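Local coordinates for CRISPR-associated endonuclease/helicase Cas3 (Thermus thermophilus HB8, PDB 3SK9), which cuts single-stranded DNA with its N-terminal HD nuclease domain, stimulated by divalent transition metals, as part of the helicase-nuclease of CRISPR antiviral defence, at residues A11-W16 and K167-W172; L76-P81 and V108-F113; T114-R119 and R154-L159. One frame throughout, in Å; residues are numbered along the deposited sequence.

Interaction 1 (A11-W16 and K167-W172)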
ATOM      1  N   ALA A  11     -16.945 -10.356  -3.334  1.00 32.11           N
ATOM      2  CA  ALA A  11     -16.957  -9.078  -2.622  1.00 30.59           C
ATOM      3  C   ALA A  11     -17.094  -9.340  -1.136  1.00 30.36           C
ATOM      4  O   ALA A  11     -16.487  -8.653  -0.331  1.00 28.63           O
ATOM      5  CB  ALA A  11     -18.084  -8.184  -3.084  1.00 29.85           C
ATOM      6  N   ALA A  12     -17.936 -10.301  -0.762  1.00 23.04           N
ATOM      7  CA  ALA A  12     -18.091 -10.608   0.661  1.00 30.08           C
ATOM      8  C   ALA A  12     -16.799 -11.156   1.269  1.00 26.23           C
ATOM      9  O   ALA A  12     -16.440 -10.795   2.388  1.00 30.25           O
ATOM     10  CB  ALA A  12     -19.239 -11.625   0.880  1.00 25.06           C
ATOM     11  N   LEU A  13     -16.136 -12.067   0.549  1.00 24.48           N
ATOM     12  CA  LEU A  13     -14.871 -12.617   0.954  1.00 23.57           C
ATOM     13  C   LEU A  13     -13.839 -11.486   1.091  1.00 27.38           C
ATOM     14  O   LEU A  13     -13.083 -11.424   2.062  1.00 21.93           O
ATOM     15  CB  LEU A  13     -14.365 -13.579  -0.090  1.00 29.60           C
ATOM     16  CG  LEU A  13     -13.110 -14.346   0.345  1.00 31.48           C
ATOM     17  CD1 LEU A  13     -13.340 -15.020   1.697  1.00 38.99           C
ATOM     18  CD2 LEU A  13     -12.695 -15.366  -0.710  1.00 27.36           C
ATOM     19  N   ALA A  14     -13.825 -10.593   0.114  1.00 21.41           N
ATOM     20  CA  ALA A  14     -12.845  -9.477   0.135  1.00 23.82           C
ATOM     21  C   ALA A  14     -13.066  -8.580   1.350  1.00 22.42           C
ATOM     22  O   ALA A  14     -12.092  -8.209   2.019  1.00 22.89           O
ATOM     23  CB  ALA A  14     -12.943  -8.620  -1.154  1.00 19.61           C
ATOM     24  N   LEU A  15     -14.332  -8.219   1.620  1.00 21.71           N
ATOM     25  CA  LEU A  15     -14.674  -7.397   2.785  1.00 22.31           C
ATOM     26  C   LEU A  15     -14.488  -8.111   4.141  1.00 26.26           C
ATOM     27  O   LEU A  15     -14.225  -7.465   5.159  1.00 27.62           O
ATOM     28  CB  LEU A  15     -16.088  -6.828   2.650  1.00 21.36           C
ATOM     29  CG  LEU A  15     -16.255  -5.861   1.433  1.00 35.03           C
ATOM     30  CD1 LEU A  15     -17.745  -5.534   1.048  1.00 36.77           C
ATOM     31  CD2 LEU A  15     -15.483  -4.578   1.648  1.00 39.15           C
ATOM     32  N   TRP A  16     -14.556  -9.438   4.137  1.00 22.58           N
ATOM     33  CA  TRP A  16     -14.420 -10.219   5.364  1.00 27.74           C
ATOM     34  C   TRP A  16     -12.985 -10.321   5.828  1.00 27.02           C
ATOM     35  O   TRP A  16     -12.732 -10.483   7.022  1.00 26.74           O
ATOM     36  CB  TRP A  16     -15.002 -11.636   5.186  1.00 25.29           C
ATOM     37  CG  TRP A  16     -14.699 -12.588   6.329  1.00 31.59           C
ATOM     38  CD1 TRP A  16     -15.422 -12.736   7.507  1.00 32.01           C
ATOM     39  CD2 TRP A  16     -13.631 -13.553   6.394  1.00 27.41           C
ATOM     40  NE1 TRP A  16     -14.845 -13.718   8.284  1.00 35.17           N
ATOM     41  CE2 TRP A  16     -13.741 -14.222   7.635  1.00 32.22           C
ATOM     42  CE3 TRP A  16     -12.589 -13.904   5.535  1.00 24.40           C
ATOM     43  CZ2 TRP A  16     -12.849 -15.230   8.023  1.00 31.45           C
ATOM     44  CZ3 TRP A  16     -11.695 -14.910   5.937  1.00 32.29           C
ATOM     45  CH2 TRP A  16     -11.842 -15.559   7.169  1.00 32.95           C
ATOM     46  N   LYS A 167      -8.496 -15.641  -5.302  1.00 24.01           N
ATOM     47  CA  LYS A 167      -7.770 -14.937  -6.360  1.00 29.29           C
ATOM     48  C   LYS A 167      -8.659 -13.822  -6.886  1.00 25.81           C
ATOM     49  O   LYS A 167      -8.195 -12.731  -7.228  1.00 26.01           O
ATOM     50  CB  LYS A 167      -7.384 -15.885  -7.499  1.00 38.86           C
ATOM     51  CG  LYS A 167      -6.459 -17.018  -7.071  1.00 51.08           C
ATOM     52  CD  LYS A 167      -6.386 -18.119  -8.138  1.00 58.24           C
ATOM     53  CE  LYS A 167      -5.228 -19.087  -7.865  1.00 59.42           C
ATOM     54  NZ  LYS A 167      -5.223 -19.658  -6.486  1.00 49.60           N
ATOM     55  N   GLU A 168      -9.950 -14.094  -6.955  1.00 23.42           N
ATOM     56  CA  GLU A 168     -10.890 -13.065  -7.432  1.00 23.88           C
ATOM     57  C   GLU A 168     -11.022 -11.913  -6.399  1.00 21.54           C
ATOM     58  O   GLU A 168     -11.017 -10.732  -6.784  1.00 24.61           O
ATOM     59  CB  GLU A 168     -12.242 -13.686  -7.756  1.00 36.97           C
ATOM     60  CG  GLU A 168     -12.186 -14.574  -8.998  1.00 43.88           C
ATOM     61  CD  GLU A 168     -13.446 -15.408  -9.178  1.00 75.72           C
ATOM     62  OE1 GLU A 168     -14.415 -14.929  -9.800  1.00 82.70           O
ATOM     63  OE2 GLU A 168     -13.472 -16.554  -8.687  1.00 89.14           O
ATOM     64  N   ALA A 169     -11.142 -12.260  -5.111  1.00 20.47           N
ATOM     65  CA  ALA A 169     -11.262 -11.289  -4.013  1.00 25.90           C
ATOM     66  C   ALA A 169     -10.077 -10.312  -3.993  1.00 24.75           C
ATOM     67  O   ALA A 169     -10.241  -9.121  -3.727  1.00 20.58           O
ATOM     68  CB  ALA A 169     -11.358 -12.002  -2.642  1.00 22.04           C
ATOM     69  N   ARG A 170      -8.880 -10.819  -4.259  1.00 21.62           N
ATOM     70  CA  ARG A 170      -7.716  -9.937  -4.227  1.00 22.49           C
ATOM     71  C   ARG A 170      -7.747  -8.973  -5.390  1.00 23.52           C
ATOM     72  O   ARG A 170      -7.320  -7.831  -5.251  1.00 21.79           O
ATOM     73  CB  ARG A 170      -6.377 -10.711  -4.102  1.00 29.04           C
ATOM     74  CG  ARG A 170      -6.135 -11.831  -5.064  1.00 44.86           C
ATOM     75  CD  ARG A 170      -4.854 -12.623  -4.690  1.00 33.46           C
ATOM     76  NE  ARG A 170      -5.005 -13.375  -3.451  1.00 26.36           N
ATOM     77  CZ  ARG A 170      -4.924 -14.705  -3.348  1.00 27.22           C
ATOM     78  NH1 ARG A 170      -4.663 -15.469  -4.411  1.00 24.87           N
ATOM     79  NH2 ARG A 170      -5.102 -15.274  -2.169  1.00 27.43           N
ATOM     80  N   ARG A 171      -8.287  -9.392  -6.543  1.00 19.92           N
ATOM     81  CA  ARG A 171      -8.387  -8.436  -7.643  1.00 20.65           C
ATOM     82  C   ARG A 171      -9.443  -7.378  -7.334  1.00 23.16           C
ATOM     83  O   ARG A 171      -9.265  -6.173  -7.636  1.00 19.01           O
ATOM     84  CB  ARG A 171      -8.687  -9.177  -8.948  1.00 19.40           C
ATOM     85  CG  ARG A 171      -7.521 -10.196  -9.270  1.00 29.03           C
ATOM     86  CD  ARG A 171      -7.768 -11.240 -10.401  1.00 47.00           C
ATOM     87  NE  ARG A 171      -6.485 -11.790 -10.906  1.00 39.66           N
ATOM     88  CZ  ARG A 171      -5.632 -12.540 -10.193  1.00 49.40           C
ATOM     89  NH1 ARG A 171      -5.893 -12.872  -8.916  1.00 42.83           N
ATOM     90  NH2 ARG A 171      -4.495 -12.960 -10.744  1.00 43.95           N
ATOM     91  N   TRP A 172     -10.530  -7.823  -6.690  1.00 21.91           N
ATOM     92  CA  TRP A 172     -11.592  -6.903  -6.230  1.00 19.73           C
ATOM     93  C   TRP A 172     -11.044  -5.821  -5.296  1.00 19.19           C
ATOM     94  O   TRP A 172     -11.322  -4.619  -5.462  1.00 19.04           O
ATOM     95  CB  TRP A 172     -12.700  -7.701  -5.524  1.00 22.60           C
ATOM     96  CG  TRP A 172     -13.980  -6.897  -5.221  1.00 22.95           C
ATOM     97  CD1 TRP A 172     -15.154  -6.881  -5.948  1.00 27.28           C
ATOM     98  CD2 TRP A 172     -14.212  -6.073  -4.076  1.00 20.14           C
ATOM     99  NE1 TRP A 172     -16.074  -6.046  -5.348  1.00 27.79           N
ATOM    100  CE2 TRP A 172     -15.524  -5.536  -4.199  1.00 24.32           C
ATOM    101  CE3 TRP A 172     -13.428  -5.705  -2.976  1.00 21.95           C
ATOM    102  CZ2 TRP A 172     -16.066  -4.663  -3.249  1.00 25.30           C
ATOM    103  CZ3 TRP A 172     -13.963  -4.846  -2.031  1.00 23.81           C
ATOM    104  CH2 TRP A 172     -15.269  -4.321  -2.186  1.00 25.26           C
TER
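Ala14 and Ala169 face each other in an apolar helix-helix contact, where the short helix 10-16 at the start of the chain lies across helix 165-181. The axes of the two segments approach to 8.3 Å at a signed crossing angle of -71°, and no hydrogen bond runs between them. Small residues make this close crossing possible: Ala14 CA and Ala169 CA are 4.8 Å apart, and the methyl carbon Ala14 CB rests 4.0 Å from Ala169 CB. Leu13 closes one flank by bringing CD2 to 4.1 Å from Ala169 CB, and also leans on Leu165 and Trp166 of the same opposing helix.

One helical turn after Ala169, Trp172 supplies the large surface of the contact. With its CB pointing toward helix 10-16 and CG anti to the backbone N (chi1 -170°), the indole lies alongside Ala11, Ala14 and Leu15. This pairs a broad flat ring with slim partners. Ala11 CB sits over one face toward the rim, 4.1 Å from the centroid of the five-membered ring and 30° off its normal, an off-centre CH-pi contact. Ala14 CB comes obliquely to the six-membered ring, 3.5 Å from Trp172 CE3. In the largely helical HD domain of Cas3 the crossing thus fastens the N-terminal helix onto a much longer helix from late in the domain. Leu15 is angled across the far end of the indole, its CD2 3.8 Å from Trp172 CH2, and its side chain also touches Arg226. Arg170 directs its CB away from helix 10-16 and forms a salt bridge with Glu162, while Arg171 NH1 donates to Lys167 O over 2.9 Å within its own helix.

Interaction 2 (L76-P81 and V108-F113)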
ATOM      1  N   LEU A  76      -1.764  -6.299   0.835  1.00 19.15           N
ATOM      2  CA  LEU A  76      -2.641  -7.134   0.034  1.00 17.92           C
ATOM      3  C   LEU A  76      -2.345  -8.643   0.263  1.00 22.01           C
ATOM      4  O   LEU A  76      -3.245  -9.502   0.176  1.00 22.46           O
ATOM      5  CB  LEU A  76      -2.493  -6.787  -1.451  1.00 17.70           C
ATOM      6  CG  LEU A  76      -3.411  -7.617  -2.341  1.00 20.29           C
ATOM      7  CD1 LEU A  76      -4.863  -7.271  -1.998  1.00 22.76           C
ATOM      8  CD2 LEU A  76      -3.115  -7.336  -3.854  1.00 22.63           C
ATOM      9  N   GLY A  77      -1.100  -8.953   0.621  1.00 19.02           N
ATOM     10  CA  GLY A  77      -0.716 -10.328   0.950  1.00 21.69           C
ATOM     11  C   GLY A  77      -1.544 -10.985   2.068  1.00 19.98           C
ATOM     12  O   GLY A  77      -1.563 -12.207   2.177  1.00 22.47           O
ATOM     13  N   LYS A  78      -2.217 -10.173   2.894  1.00 21.25           N
ATOM     14  CA  LYS A  78      -3.082 -10.714   3.978  1.00 21.30           C
ATOM     15  C   LYS A  78      -4.378 -11.314   3.467  1.00 20.66           C
ATOM     16  O   LYS A  78      -5.101 -11.992   4.221  1.00 22.78           O
ATOM     17  CB  LYS A  78      -3.381  -9.641   5.029  1.00 22.54           C
ATOM     18  CG  LYS A  78      -2.163  -9.310   5.870  1.00 25.52           C
ATOM     19  CD  LYS A  78      -2.536  -8.449   7.061  1.00 33.65           C
ATOM     20  CE  LYS A  78      -1.320  -7.938   7.809  1.00 38.36           C
ATOM     21  NZ  LYS A  78      -1.593  -6.597   8.398  1.00 46.12           N
ATOM     22  N   ALA A  79      -4.669 -11.073   2.196  1.00 20.94           N
ATOM     23  CA  ALA A  79      -5.892 -11.571   1.566  1.00 23.45           C
ATOM     24  C   ALA A  79      -5.666 -13.013   1.089  1.00 24.80           C
ATOM     25  O   ALA A  79      -5.740 -13.308  -0.101  1.00 22.51           O
ATOM     26  CB  ALA A  79      -6.292 -10.691   0.399  1.00 24.89           C
ATOM     27  N   SER A  80      -5.463 -13.881   2.075  1.00 26.47           N
ATOM     28  CA  SER A  80      -5.181 -15.296   1.865  1.00 24.70           C
ATOM     29  C   SER A  80      -5.614 -16.051   3.138  1.00 31.47           C
ATOM     30  O   SER A  80      -5.528 -15.509   4.234  1.00 26.85           O
ATOM     31  CB  SER A  80      -3.673 -15.448   1.656  1.00 24.00           C
ATOM     32  OG  SER A  80      -3.313 -16.837   1.727  1.00 38.76           O
ATOM     33  N   PRO A  81      -6.038 -17.321   3.010  1.00 28.62           N
ATOM     34  CA  PRO A  81      -6.531 -18.021   4.213  1.00 29.14           C
ATOM     35  C   PRO A  81      -5.439 -18.151   5.282  1.00 35.57           C
ATOM     36  O   PRO A  81      -5.738 -18.173   6.457  1.00 36.17           O
ATOM     37  CB  PRO A  81      -6.905 -19.430   3.703  1.00 34.80           C
ATOM     38  CG  PRO A  81      -6.964 -19.366   2.233  1.00 37.07           C
ATOM     39  CD  PRO A  81      -6.243 -18.075   1.767  1.00 26.21           C
ATOM     40  N   VAL A 108       5.457 -17.937   6.138  1.00 34.25           N
ATOM     41  CA  VAL A 108       6.104 -17.014   5.236  1.00 30.57           C
ATOM     42  C   VAL A 108       5.405 -15.688   5.521  1.00 25.15           C
ATOM     43  O   VAL A 108       4.207 -15.676   5.837  1.00 26.36           O
ATOM     44  CB  VAL A 108       5.928 -17.526   3.788  1.00 36.70           C
ATOM     45  CG1 VAL A 108       4.493 -17.692   3.501  1.00 39.86           C
ATOM     46  CG2 VAL A 108       6.570 -16.615   2.793  1.00 33.66           C
ATOM     47  N   ALA A 109       6.156 -14.586   5.473  1.00 23.92           N
ATOM     48  CA  ALA A 109       5.637 -13.272   5.880  1.00 23.27           C
ATOM     49  C   ALA A 109       4.583 -12.856   4.868  1.00 22.78           C
ATOM     50  O   ALA A 109       4.700 -13.241   3.703  1.00 23.35           O
ATOM     51  CB  ALA A 109       6.769 -12.225   5.912  1.00 22.71           C
ATOM     52  N   HIS A 110       3.572 -12.084   5.281  1.00 18.73           N
ATOM     53  CA  HIS A 110       2.540 -11.687   4.314  1.00 20.38           C
ATOM     54  C   HIS A 110       3.108 -10.875   3.155  1.00 20.11           C
ATOM     55  O   HIS A 110       2.551 -10.902   2.061  1.00 18.84           O
ATOM     56  CB  HIS A 110       1.370 -10.917   4.976  1.00 22.97           C
ATOM     57  CG  HIS A 110       1.719  -9.541   5.433  1.00 23.57           C
ATOM     58  ND1 HIS A 110       2.205  -9.279   6.695  1.00 26.57           N
ATOM     59  CD2 HIS A 110       1.644  -8.343   4.806  1.00 25.14           C
ATOM     60  CE1 HIS A 110       2.427  -7.981   6.825  1.00 27.62           C
ATOM     61  NE2 HIS A 110       2.082  -7.389   5.697  1.00 27.30           N
ATOM     62  N   GLY A 111       4.244 -10.197   3.351  1.00 17.38           N
ATOM     63  CA  GLY A 111       4.826  -9.392   2.271  1.00 16.73           C
ATOM     64  C   GLY A 111       5.305 -10.201   1.076  1.00 19.14           C
ATOM     65  O   GLY A 111       5.310  -9.706  -0.074  1.00 21.06           O
ATOM     66  N   VAL A 112       5.630 -11.474   1.314  1.00 18.58           N
ATOM     67  CA  VAL A 112       5.986 -12.388   0.227  1.00 17.20           C
ATOM     68  C   VAL A 112       4.752 -12.597  -0.644  1.00 20.09           C
ATOM     69  O   VAL A 112       4.826 -12.574  -1.894  1.00 19.81           O
ATOM     70  CB  VAL A 112       6.484 -13.746   0.756  1.00 19.13           C
ATOM     71  CG1 VAL A 112       6.720 -14.731  -0.378  1.00 23.50           C
ATOM     72  CG2 VAL A 112       7.755 -13.584   1.591  1.00 19.78           C
ATOM     73  N   PHE A 113       3.605 -12.818   0.000  1.00 18.89           N
ATOM     74  CA  PHE A 113       2.342 -12.905  -0.772  1.00 18.09           C
ATOM     75  C   PHE A 113       2.037 -11.601  -1.468  1.00 16.37           C
ATOM     76  O   PHE A 113       1.586 -11.597  -2.627  1.00 18.14           O
ATOM     77  CB  PHE A 113       1.176 -13.303   0.107  1.00 18.66           C
ATOM     78  CG  PHE A 113       1.246 -14.744   0.588  1.00 21.79           C
ATOM     79  CD1 PHE A 113       0.603 -15.750  -0.107  1.00 31.55           C
ATOM     80  CD2 PHE A 113       1.968 -15.067   1.716  1.00 27.45           C
ATOM     81  CE1 PHE A 113       0.652 -17.070   0.353  1.00 24.50           C
ATOM     82  CE2 PHE A 113       2.018 -16.383   2.179  1.00 34.08           C
ATOM     83  CZ  PHE A 113       1.364 -17.371   1.496  1.00 24.75           C
TER
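Lys78 NZ is gripped by two groups, a salt bridge to Asp75 OD2 and a hydrogen bond with Ser19 OG, while the methylenes of the same side chain lie against His110. Lys78 CE sits over the centre of the imidazole face, 3.9 Å from the ring centroid and 10° off its normal, a well-centred CH-pi contact. Nearer the backbone, Lys78 CG touches His110 CG at 3.9 Å. His110 reaches this place with its CG between the backbone N and the carbonyl carbon (chi1 71°). The imidazole NE2 is hydrogen-bonded to Asp75 OD1, so one carboxylate holds both the lysine tip and the histidine rim. A long flexible lysine suits the role, since its chain packs on a ring while its end reaches an acid.

Gly77 lets the backbones come close, its CA 4.4 Å from Phe113 CA, because a CB here would point toward the helix and clash with His110 O. Gly77 CA instead makes a nearly straight CA-H...O contact of 3.5 Å with His110 O, with 166° at the hydrogen. Gly77 O meets Phe113 CB at 3.6 Å. After an inverse gamma turn centred on Ala79, Ser80 comes back toward the helix, its OG a looser 4.2 Å from Phe113 CE1.

The loop residues directly follow His74 and Asp75, the His-Asp pair that names the HD family and binds a divalent metal cation; with Leu76, Gly77 and Lys78 they read as the HDxGK pattern known from many HD proteins. The contact holds this loop against the first turn of helix 110-124. Phe113 also packs on Ala155 and His158 of helix 149-161, and Ala79 O accepts a hydrogen bond from Arg170 of helix 165-181.

Interaction 3 (T114-R119 and R154-L159)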
ATOM      1  N   THR A 114       2.301 -10.465  -0.825  1.00 19.44           N
ATOM      2  CA  THR A 114       2.002  -9.201  -1.508  1.00 23.75           C
ATOM      3  C   THR A 114       2.837  -9.171  -2.793  1.00 22.68           C
ATOM      4  O   THR A 114       2.339  -8.807  -3.871  1.00 19.46           O
ATOM      5  CB  THR A 114       2.370  -7.979  -0.623  1.00 20.13           C
ATOM      6  OG1 THR A 114       1.521  -7.964   0.514  1.00 19.01           O
ATOM      7  CG2 THR A 114       2.234  -6.627  -1.434  1.00 19.54           C
ATOM      8  N   GLU A 115       4.116  -9.525  -2.694  1.00 16.51           N
ATOM      9  CA  GLU A 115       4.956  -9.460  -3.886  1.00 18.20           C
ATOM     10  C   GLU A 115       4.420 -10.397  -5.008  1.00 21.82           C
ATOM     11  O   GLU A 115       4.317  -9.993  -6.160  1.00 20.36           O
ATOM     12  CB  GLU A 115       6.425  -9.749  -3.557  1.00 22.33           C
ATOM     13  CG  GLU A 115       7.336  -9.842  -4.818  1.00 17.72           C
ATOM     14  CD  GLU A 115       8.769 -10.181  -4.499  1.00 26.72           C
ATOM     15  OE1 GLU A 115       9.098 -10.323  -3.301  1.00 26.94           O
ATOM     16  OE2 GLU A 115       9.583 -10.286  -5.448  1.00 27.59           O
ATOM     17  N   LEU A 116       4.093 -11.652  -4.674  1.00 19.59           N
ATOM     18  CA  LEU A 116       3.580 -12.581  -5.696  1.00 19.36           C
ATOM     19  C   LEU A 116       2.279 -12.082  -6.315  1.00 24.06           C
ATOM     20  O   LEU A 116       2.105 -12.205  -7.514  1.00 21.76           O
ATOM     21  CB  LEU A 116       3.346 -13.956  -5.118  1.00 21.20           C
ATOM     22  CG  LEU A 116       4.633 -14.676  -4.707  1.00 23.21           C
ATOM     23  CD1 LEU A 116       4.278 -15.971  -3.969  1.00 26.05           C
ATOM     24  CD2 LEU A 116       5.437 -14.929  -5.943  1.00 29.60           C
ATOM     25  N   PHE A 117       1.380 -11.551  -5.497  1.00 19.17           N
ATOM     26  CA  PHE A 117       0.080 -11.109  -5.990  1.00 23.42           C
ATOM     27  C   PHE A 117       0.275  -9.921  -6.918  1.00 25.60           C
ATOM     28  O   PHE A 117      -0.337  -9.849  -7.988  1.00 24.67           O
ATOM     29  CB  PHE A 117      -0.873 -10.696  -4.845  1.00 22.57           C
ATOM     30  CG  PHE A 117      -1.230 -11.826  -3.892  1.00 20.26           C
ATOM     31  CD1 PHE A 117      -1.056 -13.147  -4.247  1.00 20.11           C
ATOM     32  CD2 PHE A 117      -1.775 -11.538  -2.651  1.00 24.87           C
ATOM     33  CE1 PHE A 117      -1.409 -14.160  -3.372  1.00 24.20           C
ATOM     34  CE2 PHE A 117      -2.144 -12.566  -1.782  1.00 27.16           C
ATOM     35  CZ  PHE A 117      -1.950 -13.855  -2.137  1.00 31.98           C
ATOM     36  N   LEU A 118       1.147  -8.987  -6.516  1.00 18.78           N
ATOM     37  CA  LEU A 118       1.279  -7.746  -7.268  1.00 20.21           C
ATOM     38  C   LEU A 118       1.997  -7.985  -8.600  1.00 21.77           C
ATOM     39  O   LEU A 118       1.737  -7.232  -9.554  1.00 18.59           O
ATOM     40  CB  LEU A 118       1.979  -6.651  -6.446  1.00 20.36           C
ATOM     41  CG  LEU A 118       1.122  -6.080  -5.306  1.00 21.60           C
ATOM     42  CD1 LEU A 118       1.861  -4.897  -4.582  1.00 21.43           C
ATOM     43  CD2 LEU A 118      -0.220  -5.590  -5.857  1.00 28.32           C
ATOM     44  N   ARG A 119       2.890  -8.992  -8.673  1.00 20.10           N
ATOM     45  CA  ARG A 119       3.572  -9.300  -9.929  1.00 28.35           C
ATOM     46  C   ARG A 119       2.508  -9.591 -10.983  1.00 28.84           C
ATOM     47  O   ARG A 119       2.596  -9.135 -12.124  1.00 30.85           O
ATOM     48  CB  ARG A 119       4.526 -10.502  -9.800  1.00 27.58           C
ATOM     49  CG  ARG A 119       5.874 -10.144  -9.111  1.00 23.99           C
ATOM     50  CD  ARG A 119       6.741 -11.397  -8.862  1.00 29.90           C
ATOM     51  NE  ARG A 119       7.157 -12.064 -10.094  1.00 33.44           N
ATOM     52  CZ  ARG A 119       8.349 -11.921 -10.674  1.00 46.66           C
ATOM     53  NH1 ARG A 119       9.274 -11.106 -10.150  1.00 37.28           N
ATOM     54  NH2 ARG A 119       8.624 -12.598 -11.796  1.00 45.16           N
ATOM     55  N   ARG A 154       7.305 -21.860  -0.730  1.00 24.69           N
ATOM     56  CA  ARG A 154       6.352 -22.034   0.374  1.00 27.69           C
ATOM     57  C   ARG A 154       5.040 -21.328   0.134  1.00 29.25           C
ATOM     58  O   ARG A 154       3.991 -21.901   0.397  1.00 28.92           O
ATOM     59  CB  ARG A 154       6.868 -21.483   1.710  1.00 36.31           C
ATOM     60  CG  ARG A 154       7.884 -22.320   2.403  1.00 41.65           C
ATOM     61  CD  ARG A 154       8.265 -21.642   3.687  1.00 46.31           C
ATOM     62  NE  ARG A 154       9.366 -22.310   4.350  1.00 45.33           N
ATOM     63  CZ  ARG A 154       9.616 -22.207   5.648  1.00 53.60           C
ATOM     64  NH1 ARG A 154       8.840 -21.462   6.423  1.00 52.71           N
ATOM     65  NH2 ARG A 154      10.641 -22.852   6.175  1.00 56.13           N
ATOM     66  N   ALA A 155       5.086 -20.068  -0.309  1.00 23.76           N
ATOM     67  CA  ALA A 155       3.852 -19.353  -0.571  1.00 24.41           C
ATOM     68  C   ALA A 155       3.017 -20.082  -1.645  1.00 29.52           C
ATOM     69  O   ALA A 155       1.798 -20.231  -1.510  1.00 30.02           O
ATOM     70  CB  ALA A 155       4.156 -17.929  -1.016  1.00 22.16           C
ATOM     71  N   ARG A 156       3.665 -20.498  -2.725  1.00 30.09           N
ATOM     72  CA  ARG A 156       2.951 -21.115  -3.849  1.00 30.63           C
ATOM     73  C   ARG A 156       2.294 -22.437  -3.407  1.00 33.86           C
ATOM     74  O   ARG A 156       1.229 -22.821  -3.907  1.00 36.54           O
ATOM     75  CB  ARG A 156       3.879 -21.322  -5.038  1.00 31.87           C
ATOM     76  CG  ARG A 156       4.343 -20.051  -5.725  1.00 32.05           C
ATOM     77  CD  ARG A 156       5.067 -20.387  -7.021  1.00 40.58           C
ATOM     78  NE  ARG A 156       6.137 -19.461  -7.390  1.00 52.94           N
ATOM     79  CZ  ARG A 156       5.953 -18.289  -7.990  1.00 54.32           C
ATOM     80  NH1 ARG A 156       4.732 -17.856  -8.266  1.00 63.29           N
ATOM     81  NH2 ARG A 156       6.996 -17.544  -8.309  1.00 51.80           N
ATOM     82  N   ARG A 157       2.890 -23.108  -2.434  1.00 31.99           N
ATOM     83  CA  ARG A 157       2.266 -24.315  -1.861  1.00 37.09           C
ATOM     84  C   ARG A 157       0.869 -23.977  -1.284  1.00 42.27           C
ATOM     85  O   ARG A 157      -0.136 -24.674  -1.530  1.00 39.48           O
ATOM     86  CB  ARG A 157       3.182 -24.926  -0.791  1.00 33.33           C
ATOM     87  CG  ARG A 157       3.620 -26.360  -1.062  1.00 53.87           C
ATOM     88  CD  ARG A 157       4.683 -26.856  -0.057  1.00 58.49           C
ATOM     89  NE  ARG A 157       6.035 -26.424  -0.426  1.00 62.03           N
ATOM     90  CZ  ARG A 157       6.920 -25.855   0.400  1.00 62.01           C
ATOM     91  NH1 ARG A 157       6.613 -25.648   1.685  1.00 63.47           N
ATOM     92  NH2 ARG A 157       8.126 -25.503  -0.057  1.00 47.22           N
ATOM     93  N   HIS A 158       0.790 -22.886  -0.537  1.00 32.02           N
ATOM     94  CA  HIS A 158      -0.485 -22.451   0.011  1.00 36.74           C
ATOM     95  C   HIS A 158      -1.450 -22.049  -1.098  1.00 40.67           C
ATOM     96  O   HIS A 158      -2.648 -22.348  -1.055  1.00 39.43           O
ATOM     97  CB  HIS A 158      -0.294 -21.240   0.934  1.00 39.26           C
ATOM     98  CG  HIS A 158       0.491 -21.528   2.177  1.00 43.57           C
ATOM     99  ND1 HIS A 158      -0.065 -22.125   3.290  1.00 47.72           N
ATOM    100  CD2 HIS A 158       1.780 -21.265   2.494  1.00 42.07           C
ATOM    101  CE1 HIS A 158       0.857 -22.228   4.232  1.00 48.90           C
ATOM    102  NE2 HIS A 158       1.984 -21.706   3.777  1.00 41.76           N
ATOM    103  N   LEU A 159      -0.933 -21.355  -2.093  1.00 30.64           N
ATOM    104  CA  LEU A 159      -1.785 -20.791  -3.127  1.00 34.90           C
ATOM    105  C   LEU A 159      -2.433 -21.901  -3.953  1.00 43.77           C
ATOM    106  O   LEU A 159      -3.502 -21.706  -4.535  1.00 37.44           O
ATOM    107  CB  LEU A 159      -0.988 -19.840  -4.039  1.00 36.35           C
ATOM    108  CG  LEU A 159      -0.588 -18.541  -3.316  1.00 34.96           C
ATOM    109  CD1 LEU A 159       0.250 -17.660  -4.218  1.00 43.90           C
ATOM    110  CD2 LEU A 159      -1.847 -17.812  -2.810  1.00 27.71           C
TER
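Leu116 meets Ala155 and Arg156 with different methyls. Its CD1 presses on Ala155 CB at 3.5 Å, and its CD2 lies over one face of the Arg156 guanidinium, 3.8 Å from NH1. The branched end of leucine suits this double duty, one methyl turned to a buried alanine and the other to the flat, weakly hydrated face of an exposed arginine. Leu116 points its CB at helix 149-161, and with CG anti to the carbonyl carbon (chi1 -67°) both methyls reach that helix.

Beside it, Phe117 and Leu159 slant across one another. Leu159 CD2 approaches the phenyl ring at its edge, close to the ring plane, and stands 3.7 Å from Phe117 CE1. The two leucines also brush, Leu116 CD1 being 4.4 Å from Leu159 CD1. No hydrogen bond joins the segments; side-chain packing alone bridges their axes, 11.2 Å apart at closest approach and crossing at -67°, a separation that large residues must fill.

Further out, the Phe117 ring takes a cation-pi contact from Arg170 of helix 165-181. Val112, a turn earlier on helix 110-124, also packs on Ala155, so the interface continues along that helix. Helix 110-124 has other neighbours too: Leu118 packs on Ala136 of helix 129-138, and Glu115 OE1 is hydrogen-bonded to Ala147 N. Inclined helices packed through their side chains are characteristic of the largely helical HD fold; here helix 149-161 packs on helix 110-124, with the Phe117 side chain about 9 Å from that of the metal-binding Asp75.

Interactions 2 and 3 both use helix 110-124, one at its first turn and the other just beyond. The hydrogen bond from Gly77 N to Thr114 OG1 joins them. Interaction 2 is the buried one, next to the metal-binding residues; interactions 1 and 3 are partly buried helix crossings. None of the three has a hydrogen bond between its segments, but in interaction 2 the polar ends of Lys78 and His110 meet on Asp75. Alanines bring the helices of interaction 1 close, whereas leucine and phenylalanine span the wider gap of interaction 3. Arg170, on the same helix as interaction 1 but not part of that contact, reaches both the 76-81 loop and Phe117.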